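Local coordinates for L-lysine 6-oxidase (Marinomonas mediterranea, PDB 3WEU), which oxidises the epsilon-amino group of L-lysine with a cysteine tryptophylquinone cofactor, releasing ammonium and the hydrogen peroxide that makes it antibacterial, at residues F513-I518 against Q584-D588; L590-L594 against H603-G607; S627-R633 against F645-N651. All coordinates share one frame. Numbering follows the deposited sequence.

Interaction 1 (F513-I518 against Q584-D588). With EDO (1,2-ethanediol), chain K; EDO (1,2-ethanediol), chain H; EDO (1,2-ethanediol), chain J.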
loop_
_atom_site.group_PDB
_atom_site.type_symbol
_atom_site.label_atom_id
_atom_site.label_comp_id
_atom_site.label_asym_id
_atom_site.label_seq_id
_atom_site.Cartn_x
_atom_site.Cartn_y
_atom_site.Cartn_z
ATOM N N PHE A 513 12.867 0.773 18.047
ATOM C CA PHE A 513 13.969 -0.141 17.780
ATOM C C PHE A 513 14.386 -0.031 16.327
ATOM O O PHE A 513 15.581 0.141 16.030
ATOM C CB PHE A 513 13.552 -1.560 18.172
ATOM C CG PHE A 513 14.660 -2.643 18.112
ATOM C CD1 PHE A 513 15.960 -2.385 18.200
ATOM C CD2 PHE A 513 14.287 -3.962 18.079
ATOM C CE1 PHE A 513 16.933 -3.409 18.239
ATOM C CE2 PHE A 513 15.228 -4.992 18.124
ATOM C CZ PHE A 513 16.569 -4.687 18.186
ATOM N N PHE A 514 13.430 -0.073 15.386
ATOM C CA PHE A 514 13.752 -0.009 13.980
ATOM C C PHE A 514 14.417 1.339 13.624
ATOM O O PHE A 514 15.205 1.386 12.757
ATOM C CB PHE A 514 12.445 -0.184 13.136
ATOM C CG PHE A 514 12.669 -0.185 11.682
ATOM C CD1 PHE A 514 13.235 -1.276 11.063
ATOM C CD2 PHE A 514 12.312 0.925 10.899
ATOM C CE1 PHE A 514 13.461 -1.298 9.691
ATOM C CE2 PHE A 514 12.537 0.909 9.534
ATOM C CZ PHE A 514 13.119 -0.184 8.915
ATOM N N ASN A 515 14.014 2.425 14.260
ATOM C CA ASN A 515 14.530 3.747 13.945
ATOM C C ASN A 515 15.803 4.114 14.755
ATOM O O ASN A 515 16.479 5.109 14.421
ATOM C CB ASN A 515 13.503 4.838 14.407
ATOM C CG ASN A 515 12.204 4.865 13.587
ATOM O OD1 ASN A 515 12.178 4.502 12.448
ATOM N ND2 ASN A 515 11.130 5.296 14.229
ATOM N N CYS A 516 16.041 3.415 15.869
ATOM C CA CYS A 516 17.198 3.740 16.769
ATOM C C CYS A 516 18.502 3.208 16.160
ATOM O O CYS A 516 19.047 2.183 16.580
ATOM C CB CYS A 516 16.991 3.131 18.146
ATOM S SG CYS A 516 18.277 3.581 19.307
ATOM N N THR A 517 18.965 3.844 15.122
ATOM C CA THR A 517 20.063 3.320 14.348
ATOM C C THR A 517 21.081 4.441 14.182
ATOM O O THR A 517 21.965 4.665 15.080
ATOM C CB THR A 517 19.565 2.751 12.999
ATOM O OG1 THR A 517 18.849 3.747 12.323
ATOM C CG2 THR A 517 18.617 1.598 13.234
ATOM N N ILE A 518 20.940 5.203 13.099
ATOM C CA ILE A 518 21.757 6.339 12.802
ATOM C C ILE A 518 20.848 7.483 12.351
ATOM O O ILE A 518 19.659 7.252 11.987
ATOM C CB ILE A 518 22.808 6.069 11.736
ATOM C CG1 ILE A 518 22.216 5.617 10.375
ATOM C CG2 ILE A 518 23.756 4.963 12.253
ATOM C CD1 ILE A 518 21.781 6.759 9.475
ATOM N N GLN A 584 22.255 0.111 23.040
ATOM C CA GLN A 584 20.890 -0.376 23.186
ATOM C C GLN A 584 20.248 -0.840 21.898
ATOM O O GLN A 584 19.247 -1.545 21.924
ATOM C CB GLN A 584 20.000 0.687 23.861
ATOM C CG GLN A 584 19.290 0.139 25.058
ATOM C CD GLN A 584 20.211 0.077 26.299
ATOM O OE1 GLN A 584 21.438 0.096 26.214
ATOM N NE2 GLN A 584 19.593 -0.092 27.434
ATOM N N SER A 585 20.833 -0.465 20.780
ATOM C CA SER A 585 20.289 -0.754 19.471
ATOM C C SER A 585 21.501 -0.771 18.534
ATOM O O SER A 585 21.846 0.217 17.912
ATOM C CB SER A 585 19.275 0.281 19.044
ATOM O OG SER A 585 18.651 -0.204 17.890
ATOM N N PRO A 586 22.255 -1.876 18.570
ATOM C CA PRO A 586 23.521 -1.953 17.858
ATOM C C PRO A 586 23.349 -1.800 16.374
ATOM O O PRO A 586 22.238 -2.044 15.829
ATOM C CB PRO A 586 24.019 -3.384 18.173
ATOM C CG PRO A 586 23.366 -3.705 19.429
ATOM C CD PRO A 586 21.992 -3.103 19.344
ATOM N N TRP A 587 24.404 -1.396 15.708
ATOM C CA TRP A 587 24.366 -1.174 14.264
ATOM C C TRP A 587 25.463 -1.843 13.517
ATOM O O TRP A 587 25.185 -2.528 12.509
ATOM C CB TRP A 587 24.301 0.318 13.980
ATOM C CG TRP A 587 23.827 0.681 12.626
ATOM C CD1 TRP A 587 24.475 1.442 11.685
ATOM C CD2 TRP A 587 22.558 0.346 12.068
ATOM N NE1 TRP A 587 23.681 1.571 10.593
ATOM C CE2 TRP A 587 22.502 0.913 10.797
ATOM C CE3 TRP A 587 21.504 -0.405 12.506
ATOM C CZ2 TRP A 587 21.408 0.768 9.969
ATOM C CZ3 TRP A 587 20.399 -0.576 11.657
ATOM C CH2 TRP A 587 20.384 0.008 10.411
ATOM N N ASP A 588 26.718 -1.630 13.943
ATOM C CA ASP A 588 27.872 -2.212 13.273
ATOM C C ASP A 588 28.515 -3.172 14.260
ATOM O O ASP A 588 29.034 -2.742 15.279
ATOM C CB ASP A 588 28.826 -1.126 12.863
ATOM C CG ASP A 588 28.120 0.005 12.150
ATOM O OD1 ASP A 588 27.712 0.989 12.792
ATOM O OD2 ASP A 588 27.902 -0.142 10.943
HETATM C C1 EDO K . 15.943 2.689 9.786
HETATM O O1 EDO K . 15.864 3.256 11.085
HETATM C C2 EDO K . 17.311 2.071 9.718
HETATM O O2 EDO K . 18.327 3.099 9.697
HETATM C C1 EDO H . 8.969 3.278 11.947
HETATM O O1 EDO H . 10.061 3.923 11.268
HETATM C C2 EDO H . 7.885 4.266 12.318
HETATM O O2 EDO H . 8.413 5.256 13.215
HETATM C C1 EDO J . 23.565 0.734 6.454
HETATM O O1 EDO J . 23.379 -0.151 7.556
HETATM C C2 EDO J . 24.611 1.754 6.916
HETATM O O2 EDO J . 23.990 2.782 7.720
HETATM O O HOH W 1 22.095 3.121 17.503
#
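After Q584, whose side chain leads away to N257, N441 and E452, S585 opens the contact. S585 OG donates to C516 O at 2.8 Å and lies 3.5 Å from F513 CD1, at the ring edge; S585 CB sits 3.5 Å from C516 SG. C516, first residue past the helix, centres an inverse gamma turn. Its SG carries the thioether to the tryptophylquinone at position 581, so the S585 hydrogen bond ties the backbone of the cofactor's cysteine to the chain that follows the quinone. Water 1 lies 2.9 Å from both S585 O and T517 O, within hydrogen-bonding distance. P586 turns away, and W587 presents the face of its six-membered ring to T517, whose CB stands 3.6 Å from the W587 ring centroid, a CH-pi contact 10° off the normal. I518 CG2 packs on W587 CD1 at 3.6 Å. Two 1,2-ethanediols, probably from the crystallisation liquor, hydrogen-bond here: O2 of chain K with T517 OG1 (2.8 Å), O2 of chain J with W587 NE1 (3.1 Å). The end of helix 510-515 thus sits on the loop before strand 588-590, with helix 619-625 against F513 and F514 and strand 575-579 against I518 and W587.

Interaction 2 (L590-L594 against H603-G607)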
loop_
_atom_site.group_PDB
_atom_site.type_symbol
_atom_site.label_atom_id
_atom_site.label_comp_id
_atom_site.label_asym_id
_atom_site.label_seq_id
_atom_site.Cartn_x
_atom_site.Cartn_y
_atom_site.Cartn_z
ATOM N N LEU A 590 30.271 -7.422 15.027
ATOM C CA LEU A 590 31.143 -8.487 14.497
ATOM C C LEU A 590 30.402 -9.796 14.468
ATOM O O LEU A 590 29.687 -10.148 15.448
ATOM C CB LEU A 590 32.405 -8.608 15.377
ATOM C CG LEU A 590 33.281 -7.359 15.524
ATOM C CD1 LEU A 590 34.496 -7.734 16.377
ATOM C CD2 LEU A 590 33.733 -6.940 14.128
ATOM N N THR A 591 30.518 -10.520 13.348
ATOM C CA THR A 591 29.985 -11.823 13.274
ATOM C C THR A 591 30.730 -12.726 14.220
ATOM O O THR A 591 31.953 -12.641 14.375
ATOM C CB THR A 591 30.088 -12.425 11.858
ATOM O OG1 THR A 591 31.450 -12.255 11.427
ATOM C CG2 THR A 591 29.181 -11.724 10.933
ATOM N N GLY A 592 29.979 -13.660 14.777
ATOM C CA GLY A 592 30.436 -14.525 15.871
ATOM C C GLY A 592 30.449 -16.065 15.684
ATOM O O GLY A 592 30.843 -16.784 16.599
ATOM N N GLU A 593 29.897 -16.593 14.582
ATOM C CA GLU A 593 29.792 -18.071 14.437
ATOM C C GLU A 593 31.197 -18.591 14.090
ATOM O O GLU A 593 31.738 -18.237 13.076
ATOM C CB GLU A 593 28.787 -18.402 13.332
ATOM C CG GLU A 593 27.375 -17.846 13.640
ATOM C CD GLU A 593 26.668 -18.476 14.805
ATOM O OE1 GLU A 593 27.121 -19.578 15.261
ATOM O OE2 GLU A 593 25.683 -17.870 15.293
ATOM N N LEU A 594 31.739 -19.448 14.945
ATOM C CA LEU A 594 33.059 -19.989 14.829
ATOM C C LEU A 594 33.030 -21.450 14.384
ATOM O O LEU A 594 34.050 -22.023 14.198
ATOM C CB LEU A 594 33.717 -19.931 16.197
ATOM C CG LEU A 594 33.938 -18.525 16.761
ATOM C CD1 LEU A 594 34.613 -18.634 18.134
ATOM C CD2 LEU A 594 34.824 -17.778 15.832
ATOM N N HIS A 603 25.979 -17.254 6.479
ATOM C CA HIS A 603 26.645 -16.907 5.200
ATOM C C HIS A 603 27.835 -16.003 5.368
ATOM O O HIS A 603 28.227 -15.334 4.440
ATOM C CB HIS A 603 25.657 -16.227 4.239
ATOM C CG HIS A 603 24.425 -17.025 4.059
ATOM N ND1 HIS A 603 24.378 -18.103 3.221
ATOM C CD2 HIS A 603 23.263 -17.014 4.726
ATOM C CE1 HIS A 603 23.204 -18.688 3.314
ATOM N NE2 HIS A 603 22.502 -18.042 4.215
ATOM N N LEU A 604 28.402 -15.964 6.557
ATOM C CA LEU A 604 29.515 -15.096 6.773
ATOM C C LEU A 604 30.594 -15.783 7.583
ATOM O O LEU A 604 30.289 -16.532 8.516
ATOM C CB LEU A 604 29.056 -13.855 7.566
ATOM C CG LEU A 604 28.109 -12.892 6.805
ATOM C CD1 LEU A 604 27.455 -11.911 7.807
ATOM C CD2 LEU A 604 28.864 -12.214 5.671
ATOM N N PRO A 605 31.834 -15.407 7.331
ATOM C CA PRO A 605 32.963 -15.814 8.212
ATOM C C PRO A 605 32.907 -15.052 9.504
ATOM O O PRO A 605 32.255 -14.006 9.565
ATOM C CB PRO A 605 34.178 -15.430 7.427
ATOM C CG PRO A 605 33.720 -14.206 6.597
ATOM C CD PRO A 605 32.268 -14.458 6.288
ATOM N N ALA A 606 33.552 -15.566 10.527
ATOM C CA ALA A 606 33.601 -14.896 11.818
ATOM C C ALA A 606 34.486 -13.639 11.766
ATOM O O ALA A 606 35.445 -13.569 11.008
ATOM C CB ALA A 606 34.120 -15.916 12.870
ATOM N N GLY A 607 34.201 -12.669 12.602
ATOM C CA GLY A 607 35.142 -11.563 12.812
ATOM C C GLY A 607 34.927 -10.410 11.826
ATOM O O GLY A 607 35.678 -9.437 11.851
HETATM O O HOH W 2 30.361 -16.067 11.316
#
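T591 overlaps L604 and the backbone after it: T591 CG2 meets the L604 side chain at CD1 (3.6 Å), and T591 OG1 donates to P605 O (2.7 Å) and accepts from Q608 N. Its own carbonyl is used as well: G607 N donates to T591 O at 2.9 Å, with a nearly straight N-H...O angle of 167°. G607 has positive phi (89°), a conformation in which a side chain would jam against the preceding carbonyl. A606 CB packs on E593 O at 3.3 Å and on L594 CD2 at 3.6 Å. Water 2 bridges the segments, donating to E593 O (3.1 Å) and L604 O (2.8 Å), while the carboxylate of E593 turns to H652. The two segments flank helix 596-602, so their pairing closes the base of a helical excursion between strands 588-590 and 609-611. Apolar contacts are few, and the closure depends mainly on backbone polar groups and little on side-chain identity, apart from T591 and the glycine conformation at G607.

Interaction 3 (S627-R633 against F645-N651)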
loop_
_atom_site.group_PDB
_atom_site.type_symbol
_atom_site.label_atom_id
_atom_site.label_comp_id
_atom_site.label_asym_id
_atom_site.label_seq_id
_atom_site.Cartn_x
_atom_site.Cartn_y
_atom_site.Cartn_z
ATOM N N SER A 627 12.845 -10.670 17.767
ATOM C CA SER A 627 13.424 -11.670 18.597
ATOM C C SER A 627 14.433 -12.504 17.906
ATOM O O SER A 627 15.113 -13.323 18.567
ATOM C CB SER A 627 12.384 -12.563 19.299
ATOM O OG SER A 627 11.694 -13.386 18.395
ATOM N N ALA A 628 14.574 -12.332 16.588
ATOM C CA ALA A 628 15.541 -13.091 15.836
ATOM C C ALA A 628 16.952 -12.504 15.963
ATOM O O ALA A 628 17.935 -13.168 15.620
ATOM C CB ALA A 628 15.167 -13.104 14.378
ATOM N N LEU A 629 17.044 -11.283 16.459
ATOM C CA LEU A 629 18.347 -10.553 16.459
ATOM C C LEU A 629 19.301 -11.057 17.497
ATOM O O LEU A 629 18.924 -11.744 18.451
ATOM C CB LEU A 629 18.176 -9.044 16.609
ATOM C CG LEU A 629 17.361 -8.453 15.453
ATOM C CD1 LEU A 629 16.781 -7.076 15.734
ATOM C CD2 LEU A 629 18.180 -8.364 14.185
ATOM N N ALA A 630 20.579 -10.767 17.274
ATOM C CA ALA A 630 21.636 -11.274 18.101
ATOM C C ALA A 630 21.744 -10.523 19.420
ATOM O O ALA A 630 21.374 -9.342 19.532
ATOM C CB ALA A 630 22.949 -11.111 17.379
ATOM N N PHE A 631 22.369 -11.180 20.375
ATOM C CA PHE A 631 22.861 -10.516 21.567
ATOM C C PHE A 631 24.347 -10.347 21.400
ATOM O O PHE A 631 25.096 -11.336 21.143
ATOM C CB PHE A 631 22.606 -11.371 22.796
ATOM C CG PHE A 631 21.181 -11.336 23.236
ATOM C CD1 PHE A 631 20.212 -12.047 22.538
ATOM C CD2 PHE A 631 20.773 -10.460 24.238
ATOM C CE1 PHE A 631 18.865 -11.941 22.888
ATOM C CE2 PHE A 631 19.427 -10.356 24.610
ATOM C CZ PHE A 631 18.475 -11.122 23.932
ATOM N N ILE A 632 24.779 -9.126 21.566
ATOM C CA ILE A 632 26.213 -8.773 21.446
ATOM C C ILE A 632 26.837 -8.993 22.810
ATOM O O ILE A 632 26.421 -8.402 23.790
ATOM C CB ILE A 632 26.417 -7.311 20.991
ATOM C CG1 ILE A 632 25.531 -6.986 19.806
ATOM C CG2 ILE A 632 27.880 -7.026 20.688
ATOM C CD1 ILE A 632 25.644 -7.923 18.594
ATOM N N ARG A 633 27.847 -9.863 22.867
ATOM C CA ARG A 633 28.427 -10.240 24.115
ATOM C C ARG A 633 29.923 -10.567 24.060
ATOM O O ARG A 633 30.463 -10.902 22.981
ATOM C CB ARG A 633 27.607 -11.370 24.663
ATOM C CG ARG A 633 28.247 -12.664 24.934
ATOM C CD ARG A 633 27.264 -13.670 25.486
ATOM N NE ARG A 633 27.465 -13.897 26.862
ATOM C CZ ARG A 633 26.747 -14.772 27.567
ATOM N NH1 ARG A 633 25.750 -15.455 27.005
ATOM N NH2 ARG A 633 27.029 -14.996 28.813
ATOM N N PHE A 645 33.773 -8.642 21.635
ATOM C CA PHE A 645 32.339 -8.728 21.545
ATOM C C PHE A 645 31.908 -9.109 20.141
ATOM O O PHE A 645 32.334 -8.492 19.132
ATOM C CB PHE A 645 31.702 -7.366 21.827
ATOM C CG PHE A 645 31.628 -6.974 23.261
ATOM C CD1 PHE A 645 32.692 -6.412 23.923
ATOM C CD2 PHE A 645 30.462 -7.191 23.963
ATOM C CE1 PHE A 645 32.575 -6.042 25.274
ATOM C CE2 PHE A 645 30.333 -6.811 25.281
ATOM C CZ PHE A 645 31.377 -6.204 25.921
ATOM N N THR A 646 31.067 -10.096 20.040
ATOM C CA THR A 646 30.476 -10.456 18.806
ATOM C C THR A 646 28.996 -10.738 18.980
ATOM O O THR A 646 28.462 -10.917 20.105
ATOM C CB THR A 646 31.062 -11.787 18.186
ATOM O OG1 THR A 646 30.625 -12.903 18.943
ATOM C CG2 THR A 646 32.577 -11.819 18.188
ATOM N N GLU A 647 28.316 -10.860 17.833
ATOM C CA GLU A 647 26.966 -11.418 17.807
ATOM C C GLU A 647 27.015 -12.823 18.405
ATOM O O GLU A 647 27.961 -13.595 18.161
ATOM C CB GLU A 647 26.481 -11.636 16.345
ATOM C CG GLU A 647 26.023 -10.347 15.690
ATOM C CD GLU A 647 25.313 -10.542 14.387
ATOM O OE1 GLU A 647 25.659 -11.497 13.686
ATOM O OE2 GLU A 647 24.412 -9.745 14.116
ATOM N N THR A 648 25.973 -13.163 19.139
ATOM C CA THR A 648 25.702 -14.540 19.592
ATOM C C THR A 648 24.165 -14.733 19.443
ATOM O O THR A 648 23.391 -13.746 19.584
ATOM C CB THR A 648 26.110 -14.742 21.093
ATOM O OG1 THR A 648 25.378 -13.856 21.957
ATOM C CG2 THR A 648 27.637 -14.486 21.319
ATOM N N GLU A 649 23.746 -15.980 19.235
ATOM C CA GLU A 649 22.355 -16.379 19.336
ATOM C C GLU A 649 21.412 -15.699 18.315
ATOM O O GLU A 649 20.178 -15.666 18.499
ATOM C CB GLU A 649 21.827 -16.201 20.750
ATOM C CG GLU A 649 22.577 -17.014 21.793
ATOM C CD GLU A 649 21.886 -16.972 23.141
ATOM O OE1 GLU A 649 20.781 -17.582 23.249
ATOM O OE2 GLU A 649 22.441 -16.321 24.084
ATOM N N ARG A 650 21.962 -15.295 17.174
ATOM C CA ARG A 650 21.098 -14.763 16.079
ATOM C C ARG A 650 20.335 -15.934 15.499
ATOM O O ARG A 650 20.896 -17.005 15.375
ATOM C CB ARG A 650 21.949 -14.114 14.973
ATOM C CG ARG A 650 21.142 -13.113 14.152
ATOM C CD ARG A 650 21.889 -12.499 12.995
ATOM N NE ARG A 650 21.368 -11.169 12.671
ATOM C CZ ARG A 650 20.743 -10.804 11.541
ATOM N NH1 ARG A 650 20.588 -11.612 10.511
ATOM N NH2 ARG A 650 20.297 -9.578 11.445
ATOM N N ASN A 651 19.071 -15.763 15.126
ATOM C CA ASN A 651 18.282 -16.889 14.533
ATOM C C ASN A 651 18.501 -16.837 13.022
ATOM O O ASN A 651 17.641 -16.334 12.221
ATOM C CB ASN A 651 16.833 -16.796 14.918
ATOM C CG ASN A 651 16.612 -16.687 16.447
ATOM O OD1 ASN A 651 17.492 -16.799 17.231
ATOM N ND2 ASN A 651 15.402 -16.514 16.831
HETATM O O HOH W 3 21.797 -9.467 14.854
HETATM O O HOH W 4 24.925 -15.498 24.210
#
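Two pairs of reciprocal backbone hydrogen bonds define this antiparallel ladder. F631 N donates to T648 O and T648 N to F631 O, both at 2.9 Å; R633 N donates to T646 O at 3.0 Å and T646 N to R633 O at 3.1 Å. Between them, I632 and E647 form a non-hydrogen-bonded pair. T648 OG1 also donates to F631 O at 2.7 Å. E649, with positive phi (63°), follows the strand end; beyond it N651 N donates to A628 O at 2.9 Å, outside the ladder. Two waters bridge the segments. Water 3 links A630 N (3.0 Å), E647 OE2 (2.7 Å) and R650 NE (2.8 Å), while E647 OE1 forms a salt bridge to R614 and R650 NH2 bonds the carbonyls of R614 and Y612. Water 4 joins R633 NH1 (2.9 Å), T648 OG1 (2.8 Å) and E649 OE2 (2.6 Å); R633 NH1 also donates to V47 O, and E649 OE2 accepts from F49 N. On one face I632 CD1 lies 3.8 Å from E647 CG; on the other R633 CD approaches T648 OG1 at 4.0 Å. I632 CG2 also packs on F645 CB at 4.0 Å. The result is a beta hairpin, strands 631-634 and 645-648, entered from helix 619-625; strand 588-590 lies against I632 and E647, and K50 binds carbonyls of both segments.

How the interactions relate
The three contacts follow one another along the C-terminal part of the chain, interaction 1 closing before interaction 2 opens and interaction 2 before interaction 3. The centres of interactions 1 and 2 lie about 20 Å apart. Interaction 3 is nearer to both, its centre about 14 Å from that of interaction 1 and about 11 Å from that of interaction 2. Strand 588-590 joins interactions 1 and 2, and its L590 meets the hairpin, where L590 O probably accepts a hydrogen bond from E647 N (2.8 Å). F513 CZ meets L629 CD1 at 3.4 Å and P586 CG meets I632 CG1 at 3.9 Å. The hairpin thus contacts both the segments near the cofactor cysteine and the loops of interaction 2.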